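Local coordinates for periplasmic binding protein (Veillonella parvula, PDB 4OVK) that probably captures a solute outside the cell membrane and hands it to an ABC transporter for uptake, at residues Tyr183-Lys187 with Asn188-Ala192; Asp250-Glu253 with Gly254-Trp257; Asn93-Glu96 with Val97-Lys101; Ala115-Leu118 with Lys119-Ile123. One frame throughout, in Å; residues are numbered along the deposited sequence.

Interaction 1: residues Tyr183-Lys187 with Asn188-Ala192; sequences YLQNK and NLTVA
The backbone N of Asn188 donates to OD1 of Asn186, two residues back, at 2.9 Å, which closes an Asx turn. The donor stands above the plane of the Asn186 amide, 49° out of it, instead of meeting a lone pair. Because CG of Asn186 is wedged between the backbone N and the carbonyl carbon (chi1 58°), OD1 is swung inward across the loop. Leu189, at positive phi, carries the chain round, and a water links its N to Asn186 O. Thr190 N then makes a weak bond to the same Asn186 OD1 at 3.4 Å, so one amide oxygen serves two backbone N-H groups. A leucine in place of Asn186 would probably leave both of these donors without that acceptor and the loop less firmly set. Thr190 O receives Gln185 N at 2.7 Å, while CG2 of Thr190 lies alongside NE2 of Gln185, 3.2 Å away. The chain here leaves strand 180-184 of the parallel sheet for strand 190-192 in a hairpin-like reversal held by a single antiparallel bridge. Val191 and Leu184 form it as a non-hydrogen-bonded pair, CG1 of Val191 touching CD1 of Leu184 at 4.0 Å. Ala192 N donates to Tyr183 O at 2.9 Å, and their CB atoms pack together; the phenol OH of Tyr183 is bonded to Asp279.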
# COMPACT_ATOMS: atom_id res chain seq x y z
N TYR A 183 -3.46 15.89 -0.70
CA TYR A 183 -2.68 14.75 -1.16
C TYR A 183 -2.53 14.89 -2.68
O TYR A 183 -3.48 14.68 -3.43
CB TYR A 183 -3.37 13.44 -0.76
CG TYR A 183 -2.43 12.26 -0.48
CD1 TYR A 183 -1.62 11.74 -1.47
CD2 TYR A 183 -2.35 11.68 0.78
CE1 TYR A 183 -0.78 10.66 -1.22
CE2 TYR A 183 -1.51 10.62 1.05
CZ TYR A 183 -0.73 10.10 0.04
OH TYR A 183 0.10 9.02 0.29
N LEU A 184 -1.35 15.33 -3.10
CA LEU A 184 -1.06 15.62 -4.50
C LEU A 184 -0.43 14.39 -5.16
O LEU A 184 0.58 13.88 -4.68
CB LEU A 184 -0.13 16.85 -4.59
CG LEU A 184 0.32 17.34 -5.98
CD1 LEU A 184 -0.86 17.82 -6.84
CD2 LEU A 184 1.35 18.46 -5.84
N GLN A 185 -1.05 13.89 -6.23
CA GLN A 185 -0.55 12.68 -6.89
C GLN A 185 0.71 12.90 -7.72
O GLN A 185 1.62 12.06 -7.71
CB GLN A 185 -1.60 12.04 -7.80
CG GLN A 185 -1.29 10.57 -8.09
CD GLN A 185 -2.27 9.89 -9.03
OE1 GLN A 185 -2.42 8.67 -9.00
NE2 GLN A 185 -2.91 10.66 -9.89
N ASN A 186 0.73 14.00 -8.46
CA ASN A 186 1.72 14.16 -9.54
C ASN A 186 1.99 15.62 -9.91
O ASN A 186 1.57 16.53 -9.19
CB ASN A 186 1.27 13.34 -10.76
CG ASN A 186 -0.09 13.73 -11.28
OD1 ASN A 186 -0.51 14.88 -11.18
ND2 ASN A 186 -0.78 12.76 -11.87
N LYS A 187 2.69 15.83 -11.02
CA LYS A 187 3.03 17.17 -11.52
C LYS A 187 1.96 17.77 -12.43
O LYS A 187 2.19 18.82 -13.04
CB LYS A 187 4.36 17.11 -12.28
CG LYS A 187 5.51 16.55 -11.45
CD LYS A 187 6.84 16.62 -12.17
CE LYS A 187 7.10 15.40 -13.01
NZ LYS A 187 7.20 14.14 -12.23
N ASN A 188 0.80 17.13 -12.49
CA ASN A 188 -0.27 17.53 -13.39
C ASN A 188 -1.56 17.86 -12.63
O ASN A 188 -2.66 17.63 -13.13
CB ASN A 188 -0.52 16.42 -14.43
CG ASN A 188 -1.18 16.93 -15.69
OD1 ASN A 188 -1.03 18.10 -16.07
ND2 ASN A 188 -1.92 16.05 -16.38
N LEU A 189 -1.42 18.39 -11.41
CA LEU A 189 -2.54 18.92 -10.63
C LEU A 189 -3.64 17.89 -10.34
O LEU A 189 -4.82 18.23 -10.22
CB LEU A 189 -3.13 20.16 -11.32
CG LEU A 189 -2.17 21.35 -11.42
CD1 LEU A 189 -2.69 22.40 -12.39
CD2 LEU A 189 -1.94 21.95 -10.03
N THR A 190 -3.24 16.63 -10.20
CA THR A 190 -4.15 15.57 -9.83
C THR A 190 -4.03 15.30 -8.34
O THR A 190 -2.92 15.12 -7.82
CB THR A 190 -3.87 14.29 -10.62
OG1 THR A 190 -3.96 14.60 -12.01
CG2 THR A 190 -4.87 13.20 -10.27
N VAL A 191 -5.17 15.29 -7.66
CA VAL A 191 -5.22 15.22 -6.20
C VAL A 191 -6.15 14.09 -5.78
O VAL A 191 -6.99 13.63 -6.56
CB VAL A 191 -5.69 16.56 -5.59
CG1 VAL A 191 -4.81 17.71 -6.10
CG2 VAL A 191 -7.15 16.85 -5.90
N ALA A 192 -6.00 13.66 -4.53
CA ALA A 192 -6.87 12.65 -3.94
C ALA A 192 -8.24 13.26 -3.64
O ALA A 192 -8.33 14.25 -2.91
CB ALA A 192 -6.26 12.11 -2.67
O HOH W 1 -6.28 15.62 -1.39
O HOH W 2 0.94 19.37 -9.86

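Interaction 2: residues Asp250-Glu253 with Gly254-Trp257; sequences DKLE and GQNW
Trp257 turns the edge of its indole to two oxygens, both near the ring plane: OD1 of Asp250, and OE1 of Gln255 at the NE1 corner. Met223 and Ile226 of helix 223-229 and Ile247 of helix 244-248 also pack against this indole. The loop is built round a type II beta turn from Leu252 to Gln255, closed by Gln255 N to Leu252 O at 3.2 Å. Gly254 occupies its third position with phi 77°, where a CB would collide with the preceding carbonyl oxygen of Glu253. Asp250 belongs to the end of helix 244-248, as the C-prime residue of its Schellman motif. Gln255 reaches from the turn to the ring: OE1 accepts from Trp257 NE1 at 2.9 Å, in the amide plane and on a lone pair, so the bond restrains the amide against the indole edge. Its side chain runs extended beyond CG, and the same OE1 rests on CD1 of Leu252 at 3.4 Å, while NE2 bonds to Lys187 O. An alanine at Gln255 would leave the indole N-H without this acceptor and is likely to open a gap beside Leu252. The side chains of Asn256 and Asp250 slant across each other, their amide and carboxylate planes 84° apart, and OD1 of Asn256 turns to Ser258 for its hydrogen bond. The backbone N of Trp257 makes the straightest bond of the loop, to the syn lone pair of Asp250 OD1, 2.9 Å away and at 173°.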
# COMPACT_ATOMS: atom_id res chain seq x y z
N ASP A 250 9.47 25.88 -7.60
CA ASP A 250 8.53 26.11 -8.72
C ASP A 250 9.09 25.60 -10.04
O ASP A 250 9.27 26.35 -10.99
CB ASP A 250 8.11 27.59 -8.81
CG ASP A 250 6.94 27.92 -7.89
OD1 ASP A 250 5.89 27.24 -7.95
OD2 ASP A 250 7.08 28.89 -7.10
N LYS A 251 9.36 24.30 -10.07
CA LYS A 251 9.84 23.65 -11.27
C LYS A 251 8.72 23.21 -12.20
O LYS A 251 9.00 22.74 -13.30
CB LYS A 251 10.68 22.44 -10.89
CG LYS A 251 11.86 22.77 -9.99
CD LYS A 251 12.70 21.52 -9.78
CE LYS A 251 13.65 21.66 -8.60
NZ LYS A 251 14.32 20.38 -8.27
N LEU A 252 7.47 23.35 -11.77
CA LEU A 252 6.34 22.79 -12.51
C LEU A 252 5.65 23.84 -13.39
O LEU A 252 5.12 24.84 -12.89
CB LEU A 252 5.33 22.16 -11.55
CG LEU A 252 5.94 21.15 -10.57
CD1 LEU A 252 4.87 20.62 -9.62
CD2 LEU A 252 6.64 20.03 -11.32
N GLU A 253 5.68 23.60 -14.71
CA GLU A 253 5.13 24.54 -15.70
C GLU A 253 3.66 24.82 -15.48
O GLU A 253 2.88 23.89 -15.25
CB GLU A 253 5.32 24.01 -17.13
CG GLU A 253 6.49 24.64 -17.87
CD GLU A 253 6.61 24.12 -19.29
OE1 GLU A 253 5.97 24.69 -20.20
OE2 GLU A 253 7.34 23.13 -19.48
N GLY A 254 3.28 26.10 -15.57
CA GLY A 254 1.89 26.53 -15.39
C GLY A 254 1.39 26.57 -13.95
O GLY A 254 0.20 26.79 -13.72
N GLN A 255 2.28 26.37 -12.98
CA GLN A 255 1.87 26.30 -11.58
C GLN A 255 2.73 27.22 -10.75
O GLN A 255 3.94 27.27 -10.91
CB GLN A 255 2.00 24.86 -11.05
CG GLN A 255 1.20 23.84 -11.84
CD GLN A 255 1.54 22.40 -11.50
OE1 GLN A 255 1.87 22.07 -10.36
NE2 GLN A 255 1.45 21.53 -12.50
N ASN A 256 2.07 27.97 -9.88
CA ASN A 256 2.74 28.84 -8.94
C ASN A 256 2.31 28.44 -7.53
O ASN A 256 1.21 28.76 -7.08
CB ASN A 256 2.40 30.30 -9.24
CG ASN A 256 3.17 31.28 -8.37
OD1 ASN A 256 3.88 30.89 -7.44
ND2 ASN A 256 3.04 32.56 -8.67
N TRP A 257 3.20 27.72 -6.86
CA TRP A 257 2.96 27.21 -5.52
C TRP A 257 3.46 28.17 -4.42
O TRP A 257 3.23 27.92 -3.25
CB TRP A 257 3.64 25.84 -5.37
CG TRP A 257 2.97 24.77 -6.18
CD1 TRP A 257 3.22 24.44 -7.48
CD2 TRP A 257 1.92 23.91 -5.74
NE1 TRP A 257 2.39 23.42 -7.88
CE2 TRP A 257 1.58 23.07 -6.84
CE3 TRP A 257 1.24 23.75 -4.53
CZ2 TRP A 257 0.59 22.09 -6.75
CZ3 TRP A 257 0.24 22.77 -4.45
CH2 TRP A 257 -0.07 21.96 -5.55

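Interaction 3: residues Asn93-Glu96 with Val97-Lys101; sequences NFEE and VAKLK
Helix 94-100 begins with an N-cap, and Asn93 supplies both the cap and the first regular acceptor: its backbone O takes Val97 N at 3.1 Å. The side chain does the capping through OD1, which accepts from Glu96 N, also at 3.1 Å. That donor lies well above the plane of the Asn93 amide, 67° out of it, yet its N-H points nearly straight at the oxygen. CG of Asn93 is anti to the backbone N (chi1 177°), which lets the amide fold back over the first turn. Regular i to i+4 bonds then follow, Leu100 N to Glu96 O at 2.9 Å among them, and Lys101 N to Val97 O is the next. On the outer surface Lys99 bends at chi3 and lays CE over CA of Glu96, 3.8 Å away. Its NZ comes to 4.3 Å from Glu95 OE2, a distance at which opposite charges probably attract without forming a salt bridge. Glu96 leans elsewhere, its OE2 making a weak bond to Asn82. The inner side belongs to Val97, which packs on Phe85 and Leu118. Anti to its own carbonyl carbon, CG2 of Val97 rests 3.3 Å from Asn93 O.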
# COMPACT_ATOMS: atom_id res chain seq x y z
N ASN A 93 -2.42 -14.99 -19.53
CA ASN A 93 -1.94 -15.86 -20.59
C ASN A 93 -2.02 -17.30 -20.08
O ASN A 93 -1.16 -17.77 -19.33
CB ASN A 93 -0.51 -15.46 -20.96
CG ASN A 93 0.11 -16.37 -22.02
OD1 ASN A 93 -0.37 -17.47 -22.28
ND2 ASN A 93 1.19 -15.91 -22.61
N PHE A 94 -3.08 -18.00 -20.49
CA PHE A 94 -3.35 -19.34 -19.93
C PHE A 94 -2.31 -20.38 -20.33
O PHE A 94 -2.03 -21.30 -19.56
CB PHE A 94 -4.75 -19.80 -20.30
CG PHE A 94 -5.83 -18.92 -19.76
CD1 PHE A 94 -6.18 -18.96 -18.42
CD2 PHE A 94 -6.50 -18.04 -20.60
CE1 PHE A 94 -7.17 -18.13 -17.92
CE2 PHE A 94 -7.50 -17.22 -20.11
CZ PHE A 94 -7.83 -17.26 -18.76
N GLU A 95 -1.73 -20.24 -21.53
CA GLU A 95 -0.64 -21.13 -21.94
C GLU A 95 0.56 -21.00 -20.98
O GLU A 95 1.11 -22.00 -20.52
CB GLU A 95 -0.20 -20.84 -23.39
CG GLU A 95 1.03 -21.62 -23.83
CD GLU A 95 1.35 -21.45 -25.31
OE1 GLU A 95 0.99 -20.40 -25.89
OE2 GLU A 95 1.98 -22.36 -25.89
N GLU A 96 0.94 -19.76 -20.67
CA GLU A 96 2.08 -19.51 -19.79
C GLU A 96 1.85 -20.06 -18.36
O GLU A 96 2.74 -20.68 -17.78
CB GLU A 96 2.40 -18.00 -19.77
CG GLU A 96 3.66 -17.61 -18.99
CD GLU A 96 4.84 -17.28 -19.88
OE1 GLU A 96 4.66 -16.60 -20.92
OE2 GLU A 96 5.97 -17.69 -19.54
N VAL A 97 0.65 -19.84 -17.82
CA VAL A 97 0.32 -20.31 -16.46
C VAL A 97 0.34 -21.83 -16.39
O VAL A 97 0.77 -22.41 -15.40
CB VAL A 97 -1.06 -19.81 -15.96
CG1 VAL A 97 -1.30 -20.24 -14.52
CG2 VAL A 97 -1.17 -18.30 -16.08
N ALA A 98 -0.15 -22.46 -17.45
CA ALA A 98 -0.16 -23.91 -17.55
C ALA A 98 1.27 -24.47 -17.54
O ALA A 98 1.52 -25.51 -16.94
CB ALA A 98 -0.91 -24.34 -18.80
N LYS A 99 2.18 -23.78 -18.22
CA LYS A 99 3.60 -24.14 -18.19
C LYS A 99 4.21 -23.93 -16.81
O LYS A 99 4.93 -24.79 -16.31
CB LYS A 99 4.40 -23.33 -19.23
CG LYS A 99 4.20 -23.78 -20.67
CD LYS A 99 5.05 -22.97 -21.65
CE LYS A 99 4.54 -21.54 -21.81
NZ LYS A 99 4.91 -20.94 -23.12
N LEU A 100 3.89 -22.80 -16.19
CA LEU A 100 4.39 -22.45 -14.84
C LEU A 100 3.94 -23.43 -13.74
O LEU A 100 4.62 -23.58 -12.73
CB LEU A 100 3.91 -21.05 -14.42
CG LEU A 100 4.77 -19.82 -14.61
CD1 LEU A 100 4.04 -18.63 -14.01
CD2 LEU A 100 6.13 -20.01 -13.96
N LYS A 101 2.78 -24.04 -13.91
CA LYS A 101 2.24 -25.01 -12.97
C LYS A 101 2.23 -24.50 -11.54
O LYS A 101 2.81 -25.11 -10.64
CB LYS A 101 2.98 -26.35 -13.08
CG LYS A 101 2.80 -26.98 -14.44
CD LYS A 101 3.09 -28.47 -14.46
CE LYS A 101 2.66 -29.09 -15.78
NZ LYS A 101 3.51 -28.60 -16.90

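Interaction 4: residues Ala115-Leu118 with Lys119-Ile123; sequences AKKL and KELGI
Lys117 and Glu120 form a salt bridge on the solvent side of helix 112-120, with NZ of Lys117 2.9 Å from OE1 of Glu120. The two side chains cross at about a right angle, and the ammonium meets OE1 nearly along its C-O axis; bends at chi2 and chi3 (51° and 72°) curl the lysine back to it. The extended Lys116 crosses obliquely beside the other oxygen, touching it with carbon, CE 3.5 Å from OE2 of Glu120. Its own NZ stays farther off, so the second positive charge probably adds a weaker attraction.

Among the backbone bonds, Glu120 N to Lys116 O is regular, whereas Leu121 N is shared weakly by the carbonyls of Lys117 and Leu118. The helix ends in a Schellman motif: Ile123 N donates to Leu118 O at 2.9 Å and Gly122 N to Lys119 O at 3.0 Å, with Gly122 at positive phi. A water donates to both Ala115 O and Ile123 O, tying the departing chain to the last turns.

Apolar contact comes from the side chains of Leu118 and Ile123, which meet at a slant, CD2 of Leu118 4.1 Å from CD1 of Ile123. This helix is the connection of a beta-alpha-beta unit, carrying the chain from strand 104-108 to strand 125-128; Leu118 and Ile123 face Val105 of the first strand, with helix 94-100 alongside.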
# COMPACT_ATOMS: atom_id res chain seq x y z
N ALA A 115 -11.15 -17.79 -13.28
CA ALA A 115 -11.27 -18.90 -12.33
C ALA A 115 -11.72 -20.18 -13.02
O ALA A 115 -11.15 -21.25 -12.82
CB ALA A 115 -12.24 -18.55 -11.22
N LYS A 116 -12.76 -20.07 -13.83
CA LYS A 116 -13.34 -21.23 -14.50
C LYS A 116 -12.37 -21.87 -15.50
O LYS A 116 -12.24 -23.11 -15.55
CB LYS A 116 -14.63 -20.83 -15.19
CG LYS A 116 -15.39 -21.98 -15.84
CD LYS A 116 -16.68 -21.47 -16.47
CE LYS A 116 -17.38 -22.55 -17.26
NZ LYS A 116 -18.48 -21.97 -18.08
N LYS A 117 -11.69 -21.05 -16.30
CA LYS A 117 -10.74 -21.57 -17.27
C LYS A 117 -9.55 -22.20 -16.55
O LYS A 117 -9.09 -23.28 -16.94
CB LYS A 117 -10.27 -20.48 -18.25
CG LYS A 117 -9.23 -20.95 -19.27
CD LYS A 117 -9.59 -22.23 -20.04
CE LYS A 117 -10.69 -21.99 -21.06
NZ LYS A 117 -11.36 -23.24 -21.54
N LEU A 118 -9.06 -21.55 -15.50
CA LEU A 118 -7.95 -22.11 -14.75
C LEU A 118 -8.32 -23.49 -14.19
O LEU A 118 -7.52 -24.42 -14.26
CB LEU A 118 -7.51 -21.16 -13.63
CG LEU A 118 -6.70 -19.95 -14.11
CD1 LEU A 118 -6.40 -19.03 -12.93
CD2 LEU A 118 -5.43 -20.37 -14.81
N LYS A 119 -9.54 -23.61 -13.65
CA LYS A 119 -10.03 -24.87 -13.09
C LYS A 119 -10.05 -25.96 -14.16
O LYS A 119 -9.67 -27.10 -13.91
CB LYS A 119 -11.43 -24.68 -12.50
CG LYS A 119 -11.98 -25.87 -11.71
CD LYS A 119 -13.34 -25.52 -11.10
CE LYS A 119 -14.05 -26.72 -10.49
NZ LYS A 119 -13.53 -27.05 -9.14
N GLU A 120 -10.48 -25.57 -15.36
CA GLU A 120 -10.51 -26.48 -16.51
C GLU A 120 -9.09 -26.94 -16.88
O GLU A 120 -8.90 -28.04 -17.41
CB GLU A 120 -11.24 -25.80 -17.69
CG GLU A 120 -12.74 -25.62 -17.41
CD GLU A 120 -13.48 -24.65 -18.34
OE1 GLU A 120 -12.87 -23.99 -19.21
OE2 GLU A 120 -14.71 -24.54 -18.19
N LEU A 121 -8.09 -26.12 -16.56
CA LEU A 121 -6.69 -26.46 -16.78
C LEU A 121 -6.02 -27.14 -15.58
O LEU A 121 -4.83 -27.40 -15.60
CB LEU A 121 -5.92 -25.19 -17.17
CG LEU A 121 -6.35 -24.59 -18.51
CD1 LEU A 121 -5.77 -23.19 -18.69
CD2 LEU A 121 -5.94 -25.49 -19.66
N GLY A 122 -6.80 -27.41 -14.54
CA GLY A 122 -6.30 -28.08 -13.35
C GLY A 122 -5.54 -27.16 -12.40
O GLY A 122 -4.73 -27.62 -11.60
N ILE A 123 -5.80 -25.86 -12.49
CA ILE A 123 -5.08 -24.87 -11.69
C ILE A 123 -6.04 -24.16 -10.75
O ILE A 123 -6.88 -23.37 -11.19
CB ILE A 123 -4.36 -23.84 -12.57
CG1 ILE A 123 -3.41 -24.53 -13.56
CG2 ILE A 123 -3.59 -22.84 -11.69
CD1 ILE A 123 -2.90 -23.60 -14.64
O HOH W 3 -9.43 -22.40 -10.71

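How the interactions relate
The four contacts fall into two distant pairs. Interactions 1 and 2 meet where Lys187 CD packs on Leu252 CD2 at 3.5 Å, and where Leu184 CD2 lies against Trp257 CH2 at 3.8 Å. Interactions 3 and 4 join two helices beside the other parallel sheet: Val97 CG1 touches Ile123 CD1 at 3.7 Å, and Phe94 packs on Lys117, Leu118 and Leu121. The centres of interactions 2 and 4 are 52 Å apart, on opposite sides of the chain's centre. Such separation suits two alpha/beta lobes, between which proteins of this family generally hold their solute.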